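Local coordinates for protein glycosyl transferase (Staphylococcus aureus, PDB 5TZJ) that belongs to glycosyl transferase family 2 and holds uridine-diphosphate-N-acetylglucosamine in a pocket of its N-terminal alpha/beta domain, at residues V7-Y10 against Y15-E18; I49-R54 against L59-L64; L88-D91 against Y95-K98; I118-V123 against S152-Y157. All coordinates share one frame; numbering follows the deposited sequence.

Contact 1 of 4, residues V7-Y10 against Y15-E18; sequences VPTY and YITE. With UD1 (uridine-diphosphate-N-acetylglucosamine), chain C.
The phenol of Tyr15 reaches across so that its OH stands 4.0 Å from Tyr10 O, and water 1 fills in between: it donates to Tyr10 O (2.7 Å) and also bonds Tyr15 OH. That same water bonds O2' of uridine-diphosphate-N-acetylglucosamine (UD1), so one molecule ties Tyr10, Tyr15 and the ribose together. The Tyr10 ring takes uracil O4 obliquely, with Tyr10 CD2 to UD1 O4 at 3.8 Å, while Tyr10 CB lies 3.7 Å from UD1 N3. Elsewhere the Tyr15 side chain rests on Ser92 and Asp93. The strand backbone grips the ribose directly: UD1 O3B donates to Pro8 O over 2.7 Å, and UD1 O2' adds a longer bond to the same oxygen. Away from the ligand the contact is apolar. Ile16, with CG1 anti to its backbone N (chi1 -173°), extends CD1 to the strand, where it meets Thr9 CG2 at 3.9 Å and Val7 CG1 at 4.2 Å. Thr9 OG1 is engaged by Asp39 instead. Helix 16-24 thus packs on strand 3-9, with the nucleotide at the strand's C-terminal end, as in the first beta-alpha-beta unit of a Rossmann-like GT-A fold.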
# COMPACT_ATOMS: atom_id res chain seq x y z
N VAL A 7 5.13 15.95 -0.86
CA VAL A 7 5.20 15.70 -2.30
C VAL A 7 6.61 15.29 -2.66
O VAL A 7 7.51 16.15 -2.69
CB VAL A 7 4.81 16.95 -3.11
CG1 VAL A 7 4.86 16.63 -4.63
CG2 VAL A 7 3.44 17.47 -2.68
N PRO A 8 6.88 14.02 -2.92
CA PRO A 8 8.19 13.66 -3.50
C PRO A 8 8.14 13.94 -4.99
O PRO A 8 7.17 13.59 -5.65
CB PRO A 8 8.32 12.16 -3.21
CG PRO A 8 6.77 11.62 -3.21
CD PRO A 8 5.98 12.89 -2.72
N THR A 9 9.19 14.56 -5.55
CA THR A 9 9.20 14.80 -6.99
C THR A 9 10.41 14.15 -7.67
O THR A 9 11.49 14.02 -7.06
CB THR A 9 9.20 16.31 -7.32
OG1 THR A 9 10.40 16.92 -6.81
CG2 THR A 9 7.98 17.01 -6.69
N TYR A 10 10.25 13.79 -8.95
CA TYR A 10 11.35 13.21 -9.74
C TYR A 10 11.05 13.43 -11.22
O TYR A 10 10.23 12.71 -11.79
CB TYR A 10 11.58 11.73 -9.47
CG TYR A 10 12.81 11.21 -10.25
CD1 TYR A 10 13.99 11.97 -10.31
CD2 TYR A 10 12.78 10.01 -10.95
CE1 TYR A 10 15.10 11.54 -11.00
CE2 TYR A 10 13.92 9.56 -11.66
CZ TYR A 10 15.06 10.33 -11.67
OH TYR A 10 16.18 9.92 -12.36
N TYR A 15 3.88 17.64 -15.24
CA TYR A 15 2.59 17.57 -14.55
C TYR A 15 2.55 18.27 -13.20
O TYR A 15 1.45 18.45 -12.67
CB TYR A 15 2.15 16.10 -14.35
CG TYR A 15 3.29 15.15 -14.03
CD1 TYR A 15 3.76 15.01 -12.73
CD2 TYR A 15 3.89 14.38 -15.03
CE1 TYR A 15 4.82 14.12 -12.42
CE2 TYR A 15 4.94 13.48 -14.74
CZ TYR A 15 5.41 13.35 -13.43
OH TYR A 15 6.46 12.46 -13.14
N ILE A 16 3.69 18.67 -12.62
CA ILE A 16 3.68 19.11 -11.23
C ILE A 16 2.79 20.33 -11.04
O ILE A 16 2.27 20.54 -9.93
CB ILE A 16 5.11 19.39 -10.74
CG1 ILE A 16 5.12 19.69 -9.24
CG2 ILE A 16 5.73 20.49 -11.53
CD1 ILE A 16 4.79 18.47 -8.38
N THR A 17 2.55 21.10 -12.10
CA THR A 17 1.69 22.27 -12.00
C THR A 17 0.26 21.90 -11.59
O THR A 17 -0.37 22.62 -10.81
CB THR A 17 1.69 23.04 -13.33
OG1 THR A 17 3.02 23.48 -13.61
CG2 THR A 17 0.80 24.24 -13.25
N GLU A 18 -0.28 20.80 -12.13
CA GLU A 18 -1.66 20.46 -11.76
C GLU A 18 -1.78 20.26 -10.25
O GLU A 18 -2.70 20.81 -9.62
CB GLU A 18 -2.15 19.22 -12.52
CG GLU A 18 -1.56 19.06 -13.93
CD GLU A 18 -2.11 20.04 -14.97
OE1 GLU A 18 -1.81 19.83 -16.15
OE2 GLU A 18 -2.84 21.02 -14.63
C1' UD1 C . 1.88 4.25 -6.82
C2' UD1 C . 1.44 4.79 -5.47
C3' UD1 C . 2.57 5.60 -4.93
C4' UD1 C . 3.63 4.62 -4.55
C5' UD1 C . 4.22 4.04 -5.84
C6' UD1 C . 5.27 3.02 -5.53
C7' UD1 C . -1.07 4.93 -5.46
C8' UD1 C . -1.11 3.43 -5.21
N2' UD1 C . 0.20 5.60 -5.61
O1' UD1 C . 2.05 5.35 -7.64
O3' UD1 C . 2.17 6.47 -3.84
O4' UD1 C . 4.63 5.27 -3.78
O5' UD1 C . 3.14 3.42 -6.65
O6' UD1 C . 4.83 2.18 -4.48
O7' UD1 C . -2.06 5.56 -5.56
N1 UD1 C . 9.39 9.53 -7.06
C2 UD1 C . 10.60 9.95 -6.30
N3 UD1 C . 11.94 9.35 -6.61
C4 UD1 C . 12.02 8.33 -7.65
C5 UD1 C . 10.80 7.88 -8.38
C6 UD1 C . 9.48 8.49 -8.07
O2 UD1 C . 10.51 10.77 -5.47
O4 UD1 C . 13.08 7.85 -7.89
C1B UD1 C . 8.12 10.09 -6.69
C2B UD1 C . 7.19 10.55 -7.95
O2' UD1 C . 7.62 11.89 -8.40
C3B UD1 C . 5.95 10.50 -7.47
C4B UD1 C . 5.95 9.39 -6.40
O4B UD1 C . 7.44 9.14 -6.06
O3B UD1 C . 5.58 11.76 -6.73
C5B UD1 C . 5.40 8.14 -6.82
O5B UD1 C . 6.11 7.67 -7.93
PA UD1 C . 5.21 7.24 -9.25
O1A UD1 C . 6.10 7.05 -10.45
O2A UD1 C . 4.14 8.29 -9.50
O3A UD1 C . 4.48 5.82 -8.77
PB UD1 C . 2.92 5.33 -9.04
O1B UD1 C . 2.18 6.18 -10.05
O2B UD1 C . 3.17 3.95 -9.63
O HOH W 1 8.11 11.18 -11.16

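Contact 2 of 4, residues I49-R54 against L59-L64; sequences IVEKYR and LKVSQL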
# COMPACT_ATOMS: atom_id res chain seq x y z
N ILE A 49 9.65 25.22 -11.62
CA ILE A 49 8.19 25.33 -11.58
C ILE A 49 7.69 25.39 -10.14
O ILE A 49 6.84 26.22 -9.80
CB ILE A 49 7.53 24.18 -12.36
CG1 ILE A 49 7.92 24.29 -13.84
CG2 ILE A 49 6.03 24.27 -12.25
CD1 ILE A 49 7.65 23.04 -14.65
N VAL A 50 8.25 24.56 -9.25
CA VAL A 50 7.85 24.61 -7.85
C VAL A 50 8.07 26.01 -7.26
O VAL A 50 7.24 26.51 -6.49
CB VAL A 50 8.57 23.51 -7.04
CG1 VAL A 50 8.37 23.75 -5.55
CG2 VAL A 50 8.04 22.08 -7.42
N GLU A 51 9.18 26.67 -7.62
CA GLU A 51 9.48 27.96 -7.01
C GLU A 51 8.53 29.08 -7.43
O GLU A 51 8.48 30.12 -6.75
CB GLU A 51 10.94 28.37 -7.30
CG GLU A 51 11.87 27.65 -6.35
CD GLU A 51 11.76 28.25 -4.96
OE1 GLU A 51 11.87 27.45 -3.99
OE2 GLU A 51 11.59 29.51 -4.86
N LYS A 52 7.78 28.90 -8.52
CA LYS A 52 6.78 29.91 -8.85
C LYS A 52 5.64 29.98 -7.82
O LYS A 52 4.87 30.94 -7.86
CB LYS A 52 6.22 29.65 -10.25
CG LYS A 52 7.27 29.48 -11.36
CD LYS A 52 6.60 29.25 -12.72
CE LYS A 52 7.52 28.57 -13.73
NZ LYS A 52 8.21 29.55 -14.64
N TYR A 53 5.53 29.00 -6.91
CA TYR A 53 4.48 28.97 -5.90
C TYR A 53 4.95 29.41 -4.51
O TYR A 53 4.15 29.36 -3.56
CB TYR A 53 3.87 27.55 -5.82
CG TYR A 53 3.11 27.20 -7.08
CD1 TYR A 53 3.79 26.73 -8.20
CD2 TYR A 53 1.70 27.36 -7.17
CE1 TYR A 53 3.12 26.43 -9.36
CE2 TYR A 53 1.01 27.05 -8.33
CZ TYR A 53 1.74 26.58 -9.44
OH TYR A 53 1.11 26.26 -10.62
N ARG A 54 6.21 29.84 -4.39
CA ARG A 54 6.83 30.28 -3.13
C ARG A 54 5.98 31.29 -2.34
O ARG A 54 5.87 31.19 -1.11
CB ARG A 54 8.21 30.88 -3.47
CG ARG A 54 8.93 31.67 -2.39
CD ARG A 54 9.56 30.79 -1.31
NE ARG A 54 10.40 29.71 -1.84
CZ ARG A 54 10.80 28.67 -1.11
NH1 ARG A 54 10.42 28.58 0.17
NH2 ARG A 54 11.54 27.70 -1.64
N LEU A 59 5.65 27.14 1.54
CA LEU A 59 6.38 26.18 0.73
C LEU A 59 7.71 25.82 1.40
O LEU A 59 8.42 26.70 1.88
CB LEU A 59 6.58 26.78 -0.65
CG LEU A 59 6.74 25.90 -1.88
CD1 LEU A 59 6.86 26.71 -3.18
CD2 LEU A 59 7.94 25.13 -1.66
N LYS A 60 8.03 24.53 1.44
CA LYS A 60 9.36 24.06 1.82
C LYS A 60 9.89 23.20 0.68
O LYS A 60 9.26 22.20 0.32
CB LYS A 60 9.32 23.26 3.12
CG LYS A 60 9.10 24.05 4.38
CD LYS A 60 9.01 23.09 5.57
CE LYS A 60 8.83 23.84 6.89
NZ LYS A 60 8.21 22.97 7.94
N VAL A 61 11.04 23.58 0.12
CA VAL A 61 11.67 22.85 -0.99
C VAL A 61 13.07 22.42 -0.57
O VAL A 61 13.86 23.23 -0.06
CB VAL A 61 11.78 23.71 -2.27
CG1 VAL A 61 12.46 22.95 -3.41
CG2 VAL A 61 10.47 24.15 -2.73
N SER A 62 13.40 21.17 -0.85
CA SER A 62 14.80 20.79 -0.82
C SER A 62 14.99 19.72 -1.88
O SER A 62 14.02 19.23 -2.48
CB SER A 62 15.21 20.30 0.57
OG SER A 62 14.49 19.13 0.89
N GLN A 63 16.26 19.38 -2.13
CA GLN A 63 16.57 18.44 -3.19
C GLN A 63 17.70 17.53 -2.75
O GLN A 63 18.71 18.01 -2.23
CB GLN A 63 16.96 19.18 -4.48
CG GLN A 63 17.45 18.29 -5.62
CD GLN A 63 17.89 19.12 -6.83
OE1 GLN A 63 18.90 19.84 -6.77
NE2 GLN A 63 17.12 19.04 -7.92
N LEU A 64 17.52 16.23 -2.95
CA LEU A 64 18.57 15.27 -2.65
C LEU A 64 19.66 15.33 -3.71
O LEU A 64 19.39 15.54 -4.90
CB LEU A 64 18.01 13.85 -2.58
CG LEU A 64 16.76 13.65 -1.71
CD1 LEU A 64 16.39 12.15 -1.63
CD2 LEU A 64 17.00 14.25 -0.31
O HOH W 2 12.20 26.23 1.04
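Leu59 sets its CD1 methyl against the end of helix 46-51 and the type I turn from Glu51 to Arg54, and this is the tight part of the contact. Leu59 CD1 lies 3.3 Å from Val50 O and 3.4 Å from Arg54 N, with the CB of Tyr53 also against it at 4.1 Å. The leucine gets there because its CG is turned roughly anti to the backbone N (chi1 -153°) and the chain then runs on extended. Val50 supplies the rest of the apolar patch: its CG1 touches Leu59 CD1 at 4.1 Å and also faces Val61, although the modelled spacing between Leu59 CD2 and Val61 CG2 is doubtful. The Tyr53 ring leads elsewhere, to helix 16-24, and its OH bonds Asn21.

The other flank is polar and borders solvent. Arg54, exposed and bent at chi2 and chi3, folds back over the strand and forms a salt bridge with Glu51. Its NE donates to Glu51 OE2 at 3.3 Å, nearly straight (169°) and in the guanidinium plane, whereas the modelled NH2 to OE1 separation is doubtfully short. Because the carboxylate lies at the guanidinium edge, the pairing should restrain rotation of the flat group. Water 2, also in the guanidinium plane but at NH1, accepts from Arg54 NH1 (3.1 Å) and from Val61 N (3.0 Å), linking the arginine to the strand. Helix 46-51 returns through a turn and loop to parallel strand 59-63, completing the beta-alpha-beta unit begun by strand 33-39, a crossover of the Rossmann-like nucleotide-binding half of GT-A enzymes.

Contact 3 of 4, residues L88-D91 against Y95-K98; sequences LFVD and YINK. With UD1 (uridine-diphosphate-N-acetylglucosamine), chain C.
On either side of an Asp-Ser-Asp turn, which fits the DXD pattern of GT-A glycosyltransferases, Val90 and Ile96 come together as the chain leaves strand 86-89 and enters strand 95-96. Ile96 makes the contact with two branches. Its CG2 meets Val90 CG2 at 4.0 Å and Val90 CG1 at 4.2 Å, fitting against both methyls, while its CD1 touches Leu88 CD2 at 4.2 Å. A chi1 of 64° sets CG1 between the backbone N and the carbonyl carbon, which sends one branch to Val90 and the other to Leu88, two residues apart on 88-91. The pair is buried: Leu19 of helix 16-24 also reaches Val90, Leu23 reaches Ile96, and Tyr201 packs on both.

Immediately beyond this apolar seam, Asp91 turns to the ligand. Its OD2 accepts from O3' of uridine-diphosphate-N-acetylglucosamine (UD1) at 2.6 Å, and Asp91 CB lies 3.6 Å from UD1 O3B. The second carboxylate oxygen, OD1, is held by a salt bridge to Arg75, and Ser92 N bonds the ligand as well. The apolar pair thus sits directly beside the aspartate that bonds the sugar hydroxyl, an arrangement consistent with the DXD site of the GT-A fold.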
# COMPACT_ATOMS: atom_id res chain seq x y z
N LEU A 88 -0.42 14.71 4.81
CA LEU A 88 -1.07 14.14 3.63
C LEU A 88 0.00 13.95 2.58
O LEU A 88 0.68 14.91 2.21
CB LEU A 88 -2.17 15.04 3.09
CG LEU A 88 -2.73 14.67 1.72
CD1 LEU A 88 -3.41 13.30 1.69
CD2 LEU A 88 -3.72 15.81 1.28
N PHE A 89 0.15 12.72 2.09
CA PHE A 89 1.08 12.42 1.01
C PHE A 89 0.36 12.50 -0.33
O PHE A 89 -0.65 11.82 -0.55
CB PHE A 89 1.70 11.03 1.19
CG PHE A 89 2.49 10.87 2.45
CD1 PHE A 89 3.86 11.28 2.51
CD2 PHE A 89 1.88 10.40 3.59
CE1 PHE A 89 4.58 11.13 3.69
CE2 PHE A 89 2.61 10.25 4.78
CZ PHE A 89 3.96 10.62 4.82
N VAL A 90 0.87 13.32 -1.24
CA VAL A 90 0.34 13.40 -2.59
C VAL A 90 1.48 13.22 -3.56
O VAL A 90 2.49 13.93 -3.48
CB VAL A 90 -0.35 14.74 -2.87
CG1 VAL A 90 -1.03 14.66 -4.24
CG2 VAL A 90 -1.30 15.05 -1.76
N ASP A 91 1.29 12.34 -4.53
CA ASP A 91 2.31 12.13 -5.54
C ASP A 91 2.26 13.20 -6.62
O ASP A 91 1.22 13.83 -6.87
CB ASP A 91 2.16 10.75 -6.16
CG ASP A 91 2.52 9.67 -5.18
OD1 ASP A 91 3.22 10.00 -4.18
OD2 ASP A 91 2.12 8.52 -5.43
N TYR A 95 -3.56 15.09 -8.01
CA TYR A 95 -4.03 16.34 -7.43
C TYR A 95 -5.20 16.01 -6.51
O TYR A 95 -5.62 14.86 -6.40
CB TYR A 95 -4.42 17.37 -8.52
CG TYR A 95 -5.30 16.81 -9.62
CD1 TYR A 95 -4.74 16.14 -10.69
CD2 TYR A 95 -6.69 16.95 -9.58
CE1 TYR A 95 -5.53 15.62 -11.69
CE2 TYR A 95 -7.48 16.44 -10.58
CZ TYR A 95 -6.88 15.76 -11.63
OH TYR A 95 -7.65 15.24 -12.64
N ILE A 96 -5.70 17.04 -5.81
CA ILE A 96 -6.70 16.83 -4.77
C ILE A 96 -7.84 17.84 -4.92
O ILE A 96 -7.69 18.91 -5.51
CB ILE A 96 -6.07 16.91 -3.35
CG1 ILE A 96 -5.51 18.30 -3.06
CG2 ILE A 96 -4.91 15.87 -3.19
CD1 ILE A 96 -5.17 18.53 -1.60
N ASN A 97 -9.01 17.45 -4.40
CA ASN A 97 -10.20 18.30 -4.45
C ASN A 97 -9.97 19.59 -3.66
O ASN A 97 -9.25 19.61 -2.67
CB ASN A 97 -11.39 17.53 -3.86
CG ASN A 97 -12.71 18.28 -4.00
OD1 ASN A 97 -12.87 19.41 -3.53
ND2 ASN A 97 -13.66 17.64 -4.67
N LYS A 98 -10.63 20.67 -4.10
CA LYS A 98 -10.36 21.96 -3.46
C LYS A 98 -10.88 22.02 -2.03
O LYS A 98 -10.36 22.80 -1.22
CB LYS A 98 -10.95 23.10 -4.30
CG LYS A 98 -12.43 23.26 -4.12
CD LYS A 98 -12.98 24.43 -4.91
CE LYS A 98 -13.63 23.95 -6.20
NZ LYS A 98 -14.78 23.03 -5.91
C1' UD1 C . 1.88 4.25 -6.82
C2' UD1 C . 1.44 4.79 -5.47
C3' UD1 C . 2.57 5.60 -4.93
C4' UD1 C . 3.63 4.62 -4.55
C5' UD1 C . 4.22 4.04 -5.84
C6' UD1 C . 5.27 3.02 -5.53
C7' UD1 C . -1.07 4.93 -5.46
C8' UD1 C . -1.11 3.43 -5.21
N2' UD1 C . 0.20 5.60 -5.61
O1' UD1 C . 2.05 5.35 -7.64
O3' UD1 C . 2.17 6.47 -3.84
O4' UD1 C . 4.63 5.27 -3.78
O5' UD1 C . 3.14 3.42 -6.65
O6' UD1 C . 4.83 2.18 -4.48
O7' UD1 C . -2.06 5.56 -5.56
N1 UD1 C . 9.39 9.53 -7.06
C2 UD1 C . 10.60 9.95 -6.30
N3 UD1 C . 11.94 9.35 -6.61
C4 UD1 C . 12.02 8.33 -7.65
C5 UD1 C . 10.80 7.88 -8.38
C6 UD1 C . 9.48 8.49 -8.07
O2 UD1 C . 10.51 10.77 -5.47
O4 UD1 C . 13.08 7.85 -7.89
C1B UD1 C . 8.12 10.09 -6.69
C2B UD1 C . 7.19 10.55 -7.95
O2' UD1 C . 7.62 11.89 -8.40
C3B UD1 C . 5.95 10.50 -7.47
C4B UD1 C . 5.95 9.39 -6.40
O4B UD1 C . 7.44 9.14 -6.06
O3B UD1 C . 5.58 11.76 -6.73
C5B UD1 C . 5.40 8.14 -6.82
O5B UD1 C . 6.11 7.67 -7.93
PA UD1 C . 5.21 7.24 -9.25
O1A UD1 C . 6.10 7.05 -10.45
O2A UD1 C . 4.14 8.29 -9.50
O3A UD1 C . 4.48 5.82 -8.77
PB UD1 C . 2.92 5.33 -9.04
O1B UD1 C . 2.18 6.18 -10.05
O2B UD1 C . 3.17 3.95 -9.63

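Contact 4 of 4, residues I118-V123 against S152-Y157; sequences IKMKGV and SPTKIY. With UD1 (uridine-diphosphate-N-acetylglucosamine), chain C.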
# COMPACT_ATOMS: atom_id res chain seq x y z
N ILE A 118 -9.23 8.96 2.54
CA ILE A 118 -10.03 9.89 1.77
C ILE A 118 -10.30 9.29 0.39
O ILE A 118 -9.42 8.68 -0.21
CB ILE A 118 -9.37 11.27 1.66
CG1 ILE A 118 -7.95 11.14 1.06
CG2 ILE A 118 -9.38 11.97 3.02
CD1 ILE A 118 -7.31 12.51 0.83
N LYS A 119 -11.54 9.42 -0.06
CA LYS A 119 -11.98 8.69 -1.24
C LYS A 119 -11.16 9.11 -2.46
O LYS A 119 -10.93 10.30 -2.69
CB LYS A 119 -13.48 8.93 -1.50
CG LYS A 119 -13.96 8.23 -2.75
CD LYS A 119 -15.37 8.64 -3.13
CE LYS A 119 -16.37 8.22 -2.11
NZ LYS A 119 -17.75 8.72 -2.48
N MET A 120 -10.74 8.13 -3.25
CA MET A 120 -9.95 8.41 -4.43
C MET A 120 -10.78 8.26 -5.70
O MET A 120 -11.81 7.60 -5.73
CB MET A 120 -8.72 7.51 -4.49
CG MET A 120 -8.05 7.25 -3.14
SD MET A 120 -6.87 5.87 -3.26
CE MET A 120 -5.81 6.54 -4.55
N LYS A 121 -10.31 8.92 -6.77
CA LYS A 121 -10.91 8.81 -8.09
C LYS A 121 -9.82 8.58 -9.11
O LYS A 121 -8.80 9.29 -9.10
CB LYS A 121 -11.71 10.06 -8.43
CG LYS A 121 -12.06 10.18 -9.91
CD LYS A 121 -12.93 9.03 -10.37
CE LYS A 121 -13.43 9.27 -11.80
NZ LYS A 121 -14.00 10.62 -11.91
N GLY A 122 -10.01 7.58 -9.98
CA GLY A 122 -9.10 7.38 -11.10
C GLY A 122 -9.31 8.44 -12.18
O GLY A 122 -10.43 8.89 -12.43
N VAL A 123 -8.21 8.85 -12.81
CA VAL A 123 -8.27 9.80 -13.92
C VAL A 123 -7.58 9.17 -15.12
O VAL A 123 -6.56 8.48 -14.97
CB VAL A 123 -7.63 11.15 -13.57
CG1 VAL A 123 -7.79 12.12 -14.73
CG2 VAL A 123 -8.26 11.73 -12.33
N SER A 152 -1.65 2.34 -0.03
CA SER A 152 -0.93 3.46 -0.58
C SER A 152 -0.83 4.56 0.49
O SER A 152 -1.60 4.57 1.46
CB SER A 152 -1.65 3.97 -1.82
OG SER A 152 -2.91 4.53 -1.46
N PRO A 153 0.12 5.47 0.35
CA PRO A 153 0.28 6.49 1.40
C PRO A 153 -0.59 7.73 1.19
O PRO A 153 -0.43 8.72 1.92
CB PRO A 153 1.78 6.83 1.29
CG PRO A 153 2.09 6.67 -0.17
CD PRO A 153 1.22 5.50 -0.64
N THR A 154 -1.51 7.69 0.21
CA THR A 154 -2.30 8.86 -0.21
C THR A 154 -3.51 9.05 0.71
O THR A 154 -4.67 9.02 0.29
CB THR A 154 -2.75 8.66 -1.65
OG1 THR A 154 -3.52 7.43 -1.72
CG2 THR A 154 -1.53 8.53 -2.55
N LYS A 155 -3.19 9.19 1.99
CA LYS A 155 -4.12 9.28 3.11
C LYS A 155 -3.58 10.36 4.05
O LYS A 155 -2.47 10.87 3.89
CB LYS A 155 -4.24 7.94 3.86
CG LYS A 155 -4.56 6.73 2.92
CD LYS A 155 -4.31 5.39 3.64
CE LYS A 155 -4.93 4.20 2.84
NZ LYS A 155 -4.33 4.09 1.50
N ILE A 156 -4.39 10.68 5.06
CA ILE A 156 -4.01 11.63 6.08
C ILE A 156 -3.63 10.87 7.34
O ILE A 156 -4.40 10.01 7.83
CB ILE A 156 -5.15 12.63 6.33
CG1 ILE A 156 -5.40 13.43 5.05
CG2 ILE A 156 -4.85 13.58 7.53
CD1 ILE A 156 -6.51 14.47 5.19
N TYR A 157 -2.45 11.20 7.89
CA TYR A 157 -1.92 10.53 9.07
C TYR A 157 -1.57 11.56 10.13
O TYR A 157 -0.99 12.61 9.82
CB TYR A 157 -0.68 9.75 8.79
CG TYR A 157 -0.75 8.79 7.62
CD1 TYR A 157 -0.78 7.41 7.87
CD2 TYR A 157 -0.75 9.22 6.29
CE1 TYR A 157 -0.82 6.50 6.84
CE2 TYR A 157 -0.79 8.30 5.23
CZ TYR A 157 -0.80 6.94 5.52
OH TYR A 157 -0.83 5.98 4.53
C1' UD1 C . 1.88 4.25 -6.82
C2' UD1 C . 1.44 4.79 -5.47
C3' UD1 C . 2.57 5.60 -4.93
C4' UD1 C . 3.63 4.62 -4.55
C5' UD1 C . 4.22 4.04 -5.84
C6' UD1 C . 5.27 3.02 -5.53
C7' UD1 C . -1.07 4.93 -5.46
C8' UD1 C . -1.11 3.43 -5.21
N2' UD1 C . 0.20 5.60 -5.61
O1' UD1 C . 2.05 5.35 -7.64
O3' UD1 C . 2.17 6.47 -3.84
O4' UD1 C . 4.63 5.27 -3.78
O5' UD1 C . 3.14 3.42 -6.65
O6' UD1 C . 4.83 2.18 -4.48
O7' UD1 C . -2.06 5.56 -5.56
N1 UD1 C . 9.39 9.53 -7.06
C2 UD1 C . 10.60 9.95 -6.30
N3 UD1 C . 11.94 9.35 -6.61
C4 UD1 C . 12.02 8.33 -7.65
C5 UD1 C . 10.80 7.88 -8.38
C6 UD1 C . 9.48 8.49 -8.07
O2 UD1 C . 10.51 10.77 -5.47
O4 UD1 C . 13.08 7.85 -7.89
C1B UD1 C . 8.12 10.09 -6.69
C2B UD1 C . 7.19 10.55 -7.95
O2' UD1 C . 7.62 11.89 -8.40
C3B UD1 C . 5.95 10.50 -7.47
C4B UD1 C . 5.95 9.39 -6.40
O4B UD1 C . 7.44 9.14 -6.06
O3B UD1 C . 5.58 11.76 -6.73
C5B UD1 C . 5.40 8.14 -6.82
O5B UD1 C . 6.11 7.67 -7.93
PA UD1 C . 5.21 7.24 -9.25
O1A UD1 C . 6.10 7.05 -10.45
O2A UD1 C . 4.14 8.29 -9.50
O3A UD1 C . 4.48 5.82 -8.77
PB UD1 C . 2.92 5.33 -9.04
O1B UD1 C . 2.18 6.18 -10.05
O2B UD1 C . 3.17 3.95 -9.63
O HOH W 3 -7.13 7.87 0.84
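Met120 and Thr154 meet at about a right angle, and the methionine can be traced outward. Its CB points at the 152-157 segment; CG follows with chi1 at -39°, beside the backbone N, and chi2 keeps the chain extended, so these two carbons carry the sulfur across. SD then stands 4.0 Å from Thr154 OG1. A bend at chi3 (58°) turns CE onto the same hydroxyl at 3.7 Å, and the same methyl also lies 4.0 Å from O7' of uridine-diphosphate-N-acetylglucosamine (UD1), the acetyl oxygen. Tyr201 and Val128 pack on this side chain from outside the two segments.

Ile118, two residues earlier, meets the other segment through both branches. Its CG1 is 4.0 Å from Thr154 O, and CG2 faces Ile156 CD1. The segments lie on strand 115-122 and on the approach to and start of strand 156-158, which pair antiparallel in the mixed central sheet of the GT-A domain. Near Thr154 water 3 bridges the backbones: it accepts from Ile118 N (2.9 Å) and donates to Thr154 O (2.8 Å).

Thr154 is the centre of an inverse gamma turn, closed by Lys155 N bonding Pro153 O at 2.8 Å. The side chain of Lys155 reaches back, its NZ donating to Ser152 O with a C=O...N angle of 128°, tilted from the carbonyl plane, and is shared with Thr150. These bonds probably help fix the chain where it lines the sugar pocket: Ser152 CB touches UD1 C8' at 3.5 Å, and Pro153 packs its CG and CD against the hydroxyl oxygen O3'.

In the fold
All four contacts reach one mixed sheet and occur in series along the chain. Contacts 1 and 2 have centres about 10 Å apart and touch where Ile16 and Thr17 pack on Ile49, Val50 and Tyr53. Contact 3 lies about 11 Å from contact 1, centre to centre, on the adjacent strand 86-89, and about 8 Å from contact 4, where Phe89 meets Pro153 and Tyr157. Contacts 1, 3 and 4 all touch uridine-diphosphate-N-acetylglucosamine: contact 1 at the uridine, contact 3 at the ribose and sugar, contact 4 at the acetylated sugar. Contact 2 stands back, its Val50 side chain about 10 Å from the ligand.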